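Long-range contacts in ketosynthase (Streptomyces sp. MSC090213JE08, PDB 6KXD), which forms one half of the ishigamide ketosynthase/chain length factor pair of a highly reducing type II polyketide synthase, probably as the chain length factor: residues V21-S26 with L237-E242; G115-I120 with P170-A175. All coordinates share one frame; numbering follows the deposited sequence.

Contact 1 of 2, residues V21-S26 with L237-E242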
loop_
_atom_site.group_PDB
_atom_site.type_symbol
_atom_site.label_atom_id
_atom_site.label_comp_id
_atom_site.label_asym_id
_atom_site.label_seq_id
_atom_site.Cartn_x
_atom_site.Cartn_y
_atom_site.Cartn_z
ATOM N N VAL B 21 -10.696 19.538 -1.469
ATOM C CA VAL B 21 -11.975 19.535 -2.006
ATOM C C VAL B 21 -12.024 18.456 -3.064
ATOM O O VAL B 21 -11.084 18.289 -3.831
ATOM C CB VAL B 21 -12.392 20.910 -2.565
ATOM C CG1 VAL B 21 -12.514 21.910 -1.425
ATOM C CG2 VAL B 21 -11.465 21.447 -3.630
ATOM N N ILE B 22 -13.160 17.766 -3.087
ATOM C CA ILE B 22 -13.449 16.909 -4.152
ATOM C C ILE B 22 -14.126 17.729 -5.252
ATOM O O ILE B 22 -15.174 18.315 -4.998
ATOM C CB ILE B 22 -14.364 15.788 -3.687
ATOM C CG1 ILE B 22 -13.688 14.923 -2.623
ATOM C CG2 ILE B 22 -14.822 15.013 -4.888
ATOM C CD1 ILE B 22 -14.638 13.880 -2.038
ATOM N N THR B 23 -13.577 17.681 -6.464
ATOM C CA THR B 23 -14.111 18.489 -7.596
ATOM C C THR B 23 -14.639 17.599 -8.702
ATOM O O THR B 23 -15.149 18.099 -9.712
ATOM C CB THR B 23 -13.038 19.449 -8.109
ATOM O OG1 THR B 23 -12.034 18.598 -8.659
ATOM C CG2 THR B 23 -12.491 20.320 -7.006
ATOM N N GLY B 24 -14.628 16.283 -8.477
ATOM C CA GLY B 24 -15.133 15.377 -9.448
ATOM C C GLY B 24 -15.106 13.956 -8.906
ATOM O O GLY B 24 -14.358 13.686 -7.984
ATOM N N TRP B 25 -15.909 13.106 -9.515
ATOM C CA TRP B 25 -15.931 11.720 -9.149
ATOM C C TRP B 25 -16.423 10.873 -10.288
ATOM O O TRP B 25 -17.031 11.345 -11.257
ATOM C CB TRP B 25 -16.770 11.495 -7.909
ATOM C CG TRP B 25 -18.213 11.828 -8.026
ATOM C CD1 TRP B 25 -18.798 13.061 -7.979
ATOM C CD2 TRP B 25 -19.271 10.884 -8.220
ATOM N NE1 TRP B 25 -20.153 12.943 -8.084
ATOM C CE2 TRP B 25 -20.476 11.626 -8.248
ATOM C CE3 TRP B 25 -19.323 9.494 -8.337
ATOM C CZ2 TRP B 25 -21.713 11.013 -8.420
ATOM C CZ3 TRP B 25 -20.548 8.889 -8.520
ATOM C CH2 TRP B 25 -21.725 9.646 -8.555
ATOM N N SER B 26 -16.136 9.588 -10.129
ATOM C CA SER B 26 -16.503 8.628 -11.053
ATOM C C SER B 26 -16.710 7.322 -10.317
ATOM O O SER B 26 -16.184 7.137 -9.217
ATOM C CB SER B 26 -15.457 8.485 -12.115
ATOM O OG SER B 26 -16.000 7.734 -13.192
ATOM N N LEU B 237 -11.568 13.254 -7.845
ATOM C CA LEU B 237 -10.552 14.201 -8.139
ATOM C C LEU B 237 -10.503 15.156 -6.946
ATOM O O LEU B 237 -11.532 15.786 -6.610
ATOM C CB LEU B 237 -10.901 14.873 -9.475
ATOM C CG LEU B 237 -9.738 15.635 -10.119
ATOM C CD1 LEU B 237 -9.264 16.747 -9.243
ATOM C CD2 LEU B 237 -8.580 14.700 -10.403
ATOM N N VAL B 238 -9.378 15.214 -6.248
ATOM C CA VAL B 238 -9.176 16.069 -5.095
ATOM C C VAL B 238 -8.176 17.185 -5.423
ATOM O O VAL B 238 -7.126 16.945 -6.001
ATOM C CB VAL B 238 -8.694 15.246 -3.880
ATOM C CG1 VAL B 238 -8.447 16.100 -2.658
ATOM C CG2 VAL B 238 -9.698 14.130 -3.583
ATOM N N GLU B 239 -8.509 18.396 -4.996
ATOM C CA GLU B 239 -7.680 19.596 -5.212
ATOM C C GLU B 239 -7.635 20.385 -3.906
ATOM O O GLU B 239 -8.375 20.082 -2.965
ATOM C CB GLU B 239 -8.278 20.463 -6.324
ATOM C CG GLU B 239 -8.783 19.674 -7.492
ATOM C CD GLU B 239 -9.055 20.524 -8.708
ATOM O OE1 GLU B 239 -10.067 20.287 -9.369
ATOM O OE2 GLU B 239 -8.214 21.433 -8.971
ATOM N N GLN B 240 -6.740 21.370 -3.849
ATOM C CA GLN B 240 -6.672 22.311 -2.745
ATOM C C GLN B 240 -7.736 23.369 -3.018
ATOM O O GLN B 240 -7.940 23.780 -4.187
ATOM C CB GLN B 240 -5.263 22.897 -2.637
ATOM C CG GLN B 240 -4.163 21.852 -2.600
ATOM C CD GLN B 240 -3.630 21.633 -1.210
ATOM O OE1 GLN B 240 -4.280 21.050 -0.335
ATOM N NE2 GLN B 240 -2.416 22.107 -1.012
ATOM N N ALA B 241 -8.462 23.757 -1.973
ATOM C CA ALA B 241 -9.658 24.580 -2.182
ATOM C C ALA B 241 -9.250 25.875 -2.917
ATOM O O ALA B 241 -9.821 26.204 -3.964
ATOM C CB ALA B 241 -10.324 24.832 -0.850
ATOM N N GLU B 242 -8.151 26.479 -2.466
ATOM C CA GLU B 242 -7.587 27.716 -3.074
ATOM C C GLU B 242 -7.455 27.546 -4.589
ATOM O O GLU B 242 -7.939 28.387 -5.376
ATOM C CB GLU B 242 -6.183 28.056 -2.563
ATOM C CG GLU B 242 -6.003 27.923 -1.066
ATOM C CD GLU B 242 -5.529 26.551 -0.619
ATOM O OE1 GLU B 242 -4.460 26.094 -1.091
ATOM O OE2 GLU B 242 -6.243 25.937 0.190
#

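Contact 2 of 2, residues G115-I120 with P170-A175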
loop_
_atom_site.group_PDB
_atom_site.type_symbol
_atom_site.label_atom_id
_atom_site.label_comp_id
_atom_site.label_asym_id
_atom_site.label_seq_id
_atom_site.Cartn_x
_atom_site.Cartn_y
_atom_site.Cartn_z
ATOM N N GLY B 115 -1.320 13.394 -8.326
ATOM C CA GLY B 115 -1.088 12.123 -7.660
ATOM C C GLY B 115 -2.178 11.111 -7.966
ATOM O O GLY B 115 -3.355 11.452 -8.349
ATOM N N VAL B 116 -1.851 9.828 -7.735
ATOM C CA VAL B 116 -2.812 8.773 -7.817
ATOM C C VAL B 116 -2.667 7.950 -6.552
ATOM O O VAL B 116 -1.528 7.557 -6.261
ATOM C CB VAL B 116 -2.566 7.838 -9.022
ATOM C CG1 VAL B 116 -3.499 6.633 -8.968
ATOM C CG2 VAL B 116 -2.721 8.583 -10.339
ATOM N N VAL B 117 -3.776 7.733 -5.828
ATOM C CA VAL B 117 -3.731 6.741 -4.739
ATOM C C VAL B 117 -5.011 5.905 -4.779
ATOM O O VAL B 117 -6.117 6.447 -4.766
ATOM C CB VAL B 117 -3.480 7.368 -3.362
ATOM C CG1 VAL B 117 -4.487 8.433 -2.981
ATOM C CG2 VAL B 117 -3.402 6.279 -2.295
ATOM N N LEU B 118 -4.846 4.562 -4.853
ATOM C CA LEU B 118 -5.913 3.638 -4.937
ATOM C C LEU B 118 -5.887 2.706 -3.721
ATOM O O LEU B 118 -4.844 2.187 -3.401
ATOM C CB LEU B 118 -5.784 2.814 -6.204
ATOM C CG LEU B 118 -6.993 1.952 -6.555
ATOM C CD1 LEU B 118 -8.226 2.783 -6.916
ATOM C CD2 LEU B 118 -6.665 1.008 -7.712
ATOM N N GLY B 119 -7.030 2.553 -3.062
ATOM C CA GLY B 119 -7.176 1.538 -2.000
ATOM C C GLY B 119 -7.687 0.203 -2.552
ATOM O O GLY B 119 -8.542 0.104 -3.465
ATOM N N ILE B 120 -7.171 -0.876 -1.961
ATOM C CA ILE B 120 -7.499 -2.236 -2.365
ATOM C C ILE B 120 -7.646 -3.056 -1.085
ATOM O O ILE B 120 -7.363 -2.543 -0.018
ATOM C CB ILE B 120 -6.399 -2.845 -3.249
ATOM C CG1 ILE B 120 -5.051 -2.884 -2.527
ATOM C CG2 ILE B 120 -6.331 -2.104 -4.572
ATOM C CD1 ILE B 120 -3.939 -3.677 -3.236
ATOM N N PRO B 170 3.038 11.288 -8.014
ATOM C CA PRO B 170 3.056 10.226 -7.000
ATOM C C PRO B 170 1.992 9.171 -7.344
ATOM O O PRO B 170 0.877 9.472 -7.796
ATOM C CB PRO B 170 2.695 10.979 -5.721
ATOM C CG PRO B 170 3.208 12.385 -5.993
ATOM C CD PRO B 170 2.838 12.621 -7.429
ATOM N N ASN B 171 2.354 7.913 -7.159
ATOM C CA ASN B 171 1.516 6.815 -7.536
ATOM C C ASN B 171 1.573 5.788 -6.416
ATOM O O ASN B 171 2.605 5.177 -6.244
ATOM C CB ASN B 171 1.967 6.196 -8.841
ATOM C CG ASN B 171 0.900 5.319 -9.437
ATOM O OD1 ASN B 171 0.877 4.120 -9.179
ATOM N ND2 ASN B 171 0.056 5.910 -10.273
ATOM N N THR B 172 0.464 5.650 -5.681
ATOM C CA THR B 172 0.457 4.852 -4.504
ATOM C C THR B 172 -0.766 3.930 -4.529
ATOM O O THR B 172 -1.825 4.236 -5.048
ATOM C CB THR B 172 0.434 5.728 -3.253
ATOM O OG1 THR B 172 1.498 6.665 -3.360
ATOM C CG2 THR B 172 0.607 4.927 -1.981
ATOM N N THR B 173 -0.602 2.750 -3.918
ATOM C CA THR B 173 -1.674 1.848 -3.674
ATOM C C THR B 173 -1.622 1.523 -2.189
ATOM O O THR B 173 -0.498 1.352 -1.650
ATOM C CB THR B 173 -1.557 0.557 -4.495
ATOM O OG1 THR B 173 -1.443 1.001 -5.844
ATOM C CG2 THR B 173 -2.747 -0.359 -4.363
ATOM N N VAL B 174 -2.786 1.528 -1.554
ATOM C CA VAL B 174 -2.858 1.252 -0.132
ATOM C C VAL B 174 -3.897 0.153 0.015
ATOM O O VAL B 174 -4.803 0.012 -0.742
ATOM C CB VAL B 174 -3.197 2.473 0.747
ATOM C CG1 VAL B 174 -2.110 3.527 0.667
ATOM C CG2 VAL B 174 -4.577 3.040 0.423
ATOM N N ALA B 175 -3.686 -0.708 1.002
ATOM C CA ALA B 175 -4.608 -1.767 1.233
ATOM C C ALA B 175 -5.555 -1.302 2.336
ATOM O O ALA B 175 -5.660 -0.133 2.577
ATOM C CB ALA B 175 -3.860 -3.024 1.621
HETATM O O HOH W 1 0.299 8.785 -4.556
#

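Contact 1 of 2, residues V21-S26 with L237-E242
V21 and I22 pair antiparallel with E239 and V238, joining the first long strand of the chain, 20-29, to strand 229-240. V21 and E239 form a hydrogen-bonded pair: V21 N donates to E239 O at 2.8 Å and E239 N returns a bond to V21 O. Beyond them I22 and V238 make a non-hydrogen-bonded pair, with I22 CG1 4.2 Å from V238 CG2. Their side chains leave the sheet on the same face, where I22 packs on helix 332-344 and V238 on M192 of helix 180-193. A beta bulge then interrupts the regular pairing, T23 and G24 together standing opposite L237. T23 N donates to L237 O, while L237 N reaches G24 O at 2.8 Å from 46° above the carbonyl plane; G24 N, buried here, has no partner. This irregularity sits within the sheet of the N-terminal half of a thiolase-type fold.

At the bulge T23 also meets E239. T23 OG1, placed between the backbone N and the carbonyl carbon (chi1 66°), donates to the anti lone pair of E239 OE1 at 2.7 Å. The two side chains meet at about a right angle, and E245 N holds OE2, so both carboxylate oxygens have a donor. L237 CD1 lies 3.4 Å from T23 OG1. Past the strand end, A241 CB packs against V21 CG1 at 3.7 Å.

Contact 2 of 2, residues G115-I120 with P170-A175
Strands 115-119 and 171-174 run parallel, 13° apart, as neighbours in the N-terminal half of the thiolase fold, connected by a crossover that includes helix 156-165. The pairing starts at P170, whose carbonyl oxygen accepts from V116 N at 2.8 Å.

N171 lies side by side with V116 on the face covered by helix 156-165. CG stands anti to the backbone N (chi1 -164°), and with chi2 at -92° ND2 comes to 3.5 Å from V116 CB, while ND2 itself donates to A158 O. OD1 is held by N398 of the partner ketosynthase chain, so one amide ties the sheet to a helix and to the other subunit.

T172 emerges on the other face beside V117, its CB 4.0 Å from V117 CG2. Its N donates to V116 O, and its carbonyl oxygen accepts from L118 N at 3.0 Å. A water gives a second bond to V116 O and also pairs with T172 OG1, which is further hydrogen-bonded to Y187 of helix 180-193; V116 O is thus gripped twice.

T173 returns to the first face. Its CG2, anti to the backbone N, meets I120 CD1 at 3.7 Å, the two side chains crossing at about a right angle. Backbone bonds from T173 and A175 reach the partner chain, consistent with the edge-strand pairing by which thiolase-fold dimers extend their sheets.

V174 N donates to L118 O, and V174 CG1 packs 4.2 Å from V117 CG2, both side chains touching A184 of helix 180-193. V174 O takes I120 N in a more bent bond and also receives a CA-H...O contact from G119. At A175 the strand has ended, yet A175 CA still lies 3.1 Å from I120 O.

Overall arrangement
Contact 2 is nested within the loop that contact 1 closes. The centres of the two contacts lie 16 Å apart and their nearest atoms about 6 Å, without touching, because strand 199-206 runs between them, parallel to 114-119 and antiparallel to 229-240. Helix 180-193 spans one face of both, meeting V238 in contact 1 and V117 and V174 in contact 2. Their surroundings differ: contact 1 has no neighbour from the other chain, whereas 170-175 borders the partner ketosynthase. In catalytic ketosynthases the strand equivalent to 171-174 leads to the nucleophile at the start of the following helix, so contact 2 is probably the nearer to that region.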